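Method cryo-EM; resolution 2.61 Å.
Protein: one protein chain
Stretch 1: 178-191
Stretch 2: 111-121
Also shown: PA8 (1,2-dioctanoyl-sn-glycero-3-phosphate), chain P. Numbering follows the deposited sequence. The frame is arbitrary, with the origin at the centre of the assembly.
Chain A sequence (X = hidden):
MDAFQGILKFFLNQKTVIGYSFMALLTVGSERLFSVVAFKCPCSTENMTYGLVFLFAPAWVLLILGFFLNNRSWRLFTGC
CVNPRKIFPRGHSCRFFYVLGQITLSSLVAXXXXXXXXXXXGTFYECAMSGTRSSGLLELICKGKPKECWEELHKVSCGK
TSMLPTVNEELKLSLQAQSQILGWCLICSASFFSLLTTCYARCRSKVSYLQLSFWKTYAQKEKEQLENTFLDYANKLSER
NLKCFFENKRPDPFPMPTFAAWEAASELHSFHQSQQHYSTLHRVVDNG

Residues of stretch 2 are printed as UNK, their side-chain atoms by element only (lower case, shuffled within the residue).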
# COMPACT_ATOMS: atom_id res chain seq x y z
N GLN A 178 -31.24 -8.02 42.28
CA GLN A 178 -32.30 -7.11 42.71
C GLN A 178 -32.21 -5.77 41.99
O GLN A 178 -33.23 -5.10 41.84
CB GLN A 178 -32.22 -6.88 44.21
CG GLN A 178 -33.12 -7.76 45.03
CD GLN A 178 -32.86 -7.61 46.51
OE1 GLN A 178 -32.09 -6.76 46.93
NE2 GLN A 178 -33.51 -8.45 47.31
N SER A 179 -31.02 -5.37 41.56
CA SER A 179 -30.86 -4.11 40.87
C SER A 179 -31.25 -4.22 39.40
O SER A 179 -31.75 -3.25 38.82
CB SER A 179 -29.42 -3.63 40.97
OG SER A 179 -28.64 -4.14 39.92
N GLN A 180 -31.03 -5.38 38.79
CA GLN A 180 -31.38 -5.56 37.40
C GLN A 180 -32.88 -5.72 37.20
O GLN A 180 -33.37 -5.50 36.09
CB GLN A 180 -30.64 -6.75 36.82
CG GLN A 180 -29.17 -6.48 36.64
CD GLN A 180 -28.45 -7.64 36.02
OE1 GLN A 180 -28.73 -8.79 36.32
NE2 GLN A 180 -27.50 -7.34 35.14
N ILE A 181 -33.62 -6.10 38.24
CA ILE A 181 -35.07 -6.13 38.15
C ILE A 181 -35.63 -4.71 38.23
O ILE A 181 -36.56 -4.35 37.50
CB ILE A 181 -35.64 -7.06 39.24
CG1 ILE A 181 -35.33 -8.51 38.89
CG2 ILE A 181 -37.13 -6.89 39.42
CD1 ILE A 181 -35.59 -9.46 40.02
N LEU A 182 -35.04 -3.87 39.08
CA LEU A 182 -35.42 -2.46 39.14
C LEU A 182 -35.00 -1.69 37.90
O LEU A 182 -35.60 -0.67 37.59
CB LEU A 182 -34.81 -1.80 40.37
CG LEU A 182 -35.35 -2.20 41.74
CD1 LEU A 182 -34.47 -1.62 42.81
CD2 LEU A 182 -36.77 -1.73 41.90
N GLY A 183 -33.96 -2.14 37.20
CA GLY A 183 -33.57 -1.49 35.97
C GLY A 183 -34.53 -1.75 34.84
O GLY A 183 -34.65 -0.93 33.93
N TRP A 184 -35.23 -2.88 34.86
CA TRP A 184 -36.25 -3.16 33.86
C TRP A 184 -37.61 -2.61 34.23
O TRP A 184 -38.42 -2.37 33.34
CB TRP A 184 -36.37 -4.67 33.62
CG TRP A 184 -35.27 -5.25 32.80
CD1 TRP A 184 -34.36 -6.17 33.21
CD2 TRP A 184 -34.96 -4.97 31.43
NE1 TRP A 184 -33.49 -6.47 32.19
CE2 TRP A 184 -33.85 -5.75 31.08
CE3 TRP A 184 -35.52 -4.13 30.46
CZ2 TRP A 184 -33.28 -5.71 29.82
CZ3 TRP A 184 -34.95 -4.09 29.21
CH2 TRP A 184 -33.85 -4.88 28.90
N CYS A 185 -37.88 -2.40 35.52
CA CYS A 185 -39.13 -1.77 35.92
C CYS A 185 -39.13 -0.28 35.65
O CYS A 185 -40.20 0.33 35.61
CB CYS A 185 -39.40 -2.02 37.40
SG CYS A 185 -40.15 -3.61 37.78
N LEU A 186 -37.96 0.32 35.47
CA LEU A 186 -37.85 1.73 35.13
C LEU A 186 -37.91 1.95 33.63
O LEU A 186 -38.49 2.95 33.18
CB LEU A 186 -36.56 2.31 35.70
CG LEU A 186 -36.30 3.80 35.54
CD1 LEU A 186 -37.24 4.60 36.42
CD2 LEU A 186 -34.87 4.12 35.86
N ILE A 187 -37.33 1.05 32.84
CA ILE A 187 -37.43 1.15 31.39
C ILE A 187 -38.86 0.89 30.93
O ILE A 187 -39.36 1.56 30.02
CB ILE A 187 -36.43 0.18 30.73
CG1 ILE A 187 -35.01 0.60 31.04
CG2 ILE A 187 -36.58 0.15 29.23
CD1 ILE A 187 -33.97 -0.44 30.67
N CYS A 188 -39.55 -0.05 31.57
CA CYS A 188 -40.89 -0.42 31.14
C CYS A 188 -41.93 0.63 31.51
O CYS A 188 -42.88 0.84 30.76
CB CYS A 188 -41.28 -1.77 31.72
SG CYS A 188 -40.52 -3.16 30.89
N SER A 189 -41.78 1.28 32.66
CA SER A 189 -42.77 2.26 33.08
C SER A 189 -42.50 3.66 32.53
O SER A 189 -43.42 4.48 32.50
CB SER A 189 -42.84 2.32 34.61
OG SER A 189 -41.79 3.09 35.14
N ALA A 190 -41.27 3.94 32.10
CA ALA A 190 -41.01 5.22 31.46
C ALA A 190 -41.31 5.18 29.97
O ALA A 190 -41.57 6.23 29.37
CB ALA A 190 -39.56 5.65 31.68
N SER A 191 -41.25 4.00 29.35
CA SER A 191 -41.68 3.88 27.96
C SER A 191 -43.19 3.98 27.83
O SER A 191 -43.70 4.52 26.84
CB SER A 191 -41.20 2.56 27.37
OG SER A 191 -39.80 2.57 27.18
N UNK A 111 -31.57 11.94 32.00
CA UNK A 111 -31.50 11.39 33.37
C UNK A 111 -32.06 9.99 33.53
O UNK A 111 -31.47 9.18 34.25
c UNK A 111 -32.07 13.65 33.53
c UNK A 111 -31.99 13.36 32.07
c UNK A 111 -32.31 12.41 34.19
N UNK A 112 -33.19 9.68 32.88
CA UNK A 112 -33.79 8.35 33.03
C UNK A 112 -32.95 7.30 32.30
O UNK A 112 -32.82 6.17 32.77
c UNK A 112 -35.88 7.03 32.47
c UNK A 112 -36.06 9.25 33.49
c UNK A 112 -35.25 8.40 32.55
N UNK A 113 -32.33 7.67 31.18
CA UNK A 113 -31.44 6.75 30.50
C UNK A 113 -30.14 6.51 31.25
O UNK A 113 -29.47 5.51 31.00
c UNK A 113 -30.38 8.16 26.41
s UNK A 113 -31.84 7.14 26.39
c UNK A 113 -31.13 7.25 29.09
c UNK A 113 -32.30 7.16 28.13
N UNK A 114 -29.76 7.41 32.16
CA UNK A 114 -28.61 7.15 33.01
C UNK A 114 -28.95 6.18 34.13
O UNK A 114 -28.19 5.26 34.41
c UNK A 114 -25.77 7.87 34.69
c UNK A 114 -23.59 7.26 33.95
c UNK A 114 -27.44 8.37 36.07
c UNK A 114 -24.00 7.43 36.31
c UNK A 114 -25.31 7.77 36.01
n UNK A 114 -26.35 8.08 36.84
c UNK A 114 -24.89 7.60 33.64
c UNK A 114 -23.16 7.17 35.27
c UNK A 114 -28.06 8.46 33.59
c UNK A 114 -27.14 8.25 34.75
N UNK A 115 -30.11 6.38 34.77
CA UNK A 115 -30.51 5.56 35.90
C UNK A 115 -30.82 4.13 35.52
O UNK A 115 -30.79 3.25 36.38
c UNK A 115 -31.10 6.37 38.93
c UNK A 115 -31.74 6.18 36.56
c UNK A 115 -32.75 7.94 37.96
c UNK A 115 -31.50 7.15 37.70
N UNK A 116 -31.12 3.86 34.25
CA UNK A 116 -31.42 2.52 33.80
C UNK A 116 -30.17 1.73 33.46
O UNK A 116 -30.10 0.54 33.78
o UNK A 116 -33.58 3.17 32.93
c UNK A 116 -32.34 2.58 32.59
N UNK A 117 -29.20 2.35 32.81
CA UNK A 117 -27.95 1.67 32.51
C UNK A 117 -27.13 1.48 33.78
O UNK A 117 -26.41 0.48 33.92
c UNK A 117 -25.88 1.80 31.04
c UNK A 117 -27.19 2.47 31.42
c UNK A 117 -28.05 2.62 30.20
N UNK A 118 -27.25 2.40 34.74
CA UNK A 118 -26.53 2.24 35.99
C UNK A 118 -27.14 1.16 36.87
O UNK A 118 -26.43 0.56 37.68
c UNK A 118 -26.49 3.57 36.74
N UNK A 119 -28.44 0.90 36.73
CA UNK A 119 -29.08 -0.16 37.49
C UNK A 119 -29.00 -1.52 36.80
O UNK A 119 -29.13 -2.54 37.48
c UNK A 119 -32.31 1.48 38.90
c UNK A 119 -30.50 0.47 40.23
c UNK A 119 -30.85 1.11 38.92
c UNK A 119 -30.54 0.18 37.75
N UNK A 120 -28.79 -1.56 35.49
CA UNK A 120 -28.57 -2.82 34.80
C UNK A 120 -27.14 -3.32 34.92
O UNK A 120 -26.87 -4.47 34.57
c UNK A 120 -31.18 -3.76 33.56
c UNK A 120 -28.93 -2.69 33.32
c UNK A 120 -30.40 -2.66 32.91
c UNK A 120 -30.52 -2.75 31.41
N UNK A 121 -26.23 -2.48 35.38
CA UNK A 121 -24.85 -2.84 35.69
C UNK A 121 -24.75 -2.65 37.20
O UNK A 121 -24.41 -1.57 37.68
c UNK A 121 -22.44 -2.10 35.40
c UNK A 121 -23.87 -1.97 34.91
o UNK A 121 -21.71 -2.99 34.98
n UNK A 121 -22.04 -1.20 36.28
O1 PA8 P . -20.64 -8.45 33.72
O2 PA8 P . -22.30 -6.96 34.79
P1 PA8 P . -20.97 -7.02 34.07
O3 PA8 P . -19.89 -6.48 34.97
O4 PA8 P . -21.05 -6.12 32.69
C1 PA8 P . -22.15 -5.27 32.54
C2 PA8 P . -22.17 -4.71 31.11
C3 PA8 P . -23.40 -3.81 30.97
O5 PA8 P . -24.04 -4.04 29.74
C4 PA8 P . -25.10 -3.16 29.48
O6 PA8 P . -25.43 -2.36 30.29
C5 PA8 P . -25.86 -3.22 28.16
C6 PA8 P . -27.23 -2.55 28.28
C7 PA8 P . -27.74 -2.00 26.95
O7 PA8 P . -21.01 -3.95 30.89
C12 PA8 P . -20.05 -4.51 30.03
O8 PA8 P . -19.41 -5.45 30.38
C13 PA8 P . -19.79 -3.89 28.66
C14 PA8 P . -20.78 -4.35 27.60
C15 PA8 P . -21.65 -3.21 27.08
C16 PA8 P . -22.35 -3.56 25.78
C17 PA8 P . -21.49 -3.28 24.55
C18 PA8 P . -22.06 -2.17 23.68

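Position 111 carries three side-chain carbons that close a ring onto its own backbone N, and it lies out of reach of stretch 1; this is P111. At 112 one carbon bears two others, a beta-branched fork whose CA-to-CB bond points toward stretch 1, with one tip 4.0 Å from A190 CB: V112. That tip is CG1, which also lies 4.5 Å from L186 CG.

Position 113 has an unbranched chain of two carbons, a sulfur and a terminal carbon, its CA-to-CB bond pointing away from stretch 1, which identifies M113. At 114 a single carbon leads into fused five- and six-membered rings holding eight carbons and one nitrogen; this indole, W114, makes no contact with stretch 1. Position 115 has four carbons forked at the second, and its CB lies 3.8 Å from L186 CD2. The fork one carbon beyond CB makes it L115.

Position 116 is small, one carbon then one oxygen, the oxygen 3.3 Å from L186 CD2 and 3.5 Å from I187 CG1: S116. Its hydroxyl faces apolar neighbours across the interface but is satisfied within its own helix, S116 OG donating to V112 O at 3.1 Å. At 117 one carbon carries two more and the CA-to-CB bond points away, giving V117; at 118 a lone carbon, out of reach, gives A118.

Position 119 again has four carbons forked at the second, its CA-to-CB bond pointing toward stretch 1, with its CB 3.9 Å from G183 CA: L119. One of its tips, CD1, approaches L182 CB at 4.4 Å. Position 120 has the same four-carbon fork. Its CA-to-CB bond points away, yet the end of the chain returns to place one methyl 3.8 Å from W184 NE1. This is L120, whose CD2 lies over the face of the indole, 4.0 Å from the centroid of the five-membered ring. At 121 two carbons end in one oxygen and one nitrogen, an amide: N121, whose OD1 comes within 3.4 Å of C1 of the bound lipid PA8.

The two helices run nearly antiparallel, at 154°, with axes 7.8 Å apart at closest approach. G183 permits this proximity: a CB there would lie 2.9 Å from L120 CD2, a clash. L120 packs as a knob among Q180, G183, W184 and I187. Around L119 and L120, polar side chains reinforce the packing, S179 OG donating to L119 O at 3.0 Å and Q180 NE2 to L120 O at 3.0 Å, the latter almost linear. Toward V112 and A190 the contact is apolar.

Stretch 2 (111-121) PVMWLSVALLN
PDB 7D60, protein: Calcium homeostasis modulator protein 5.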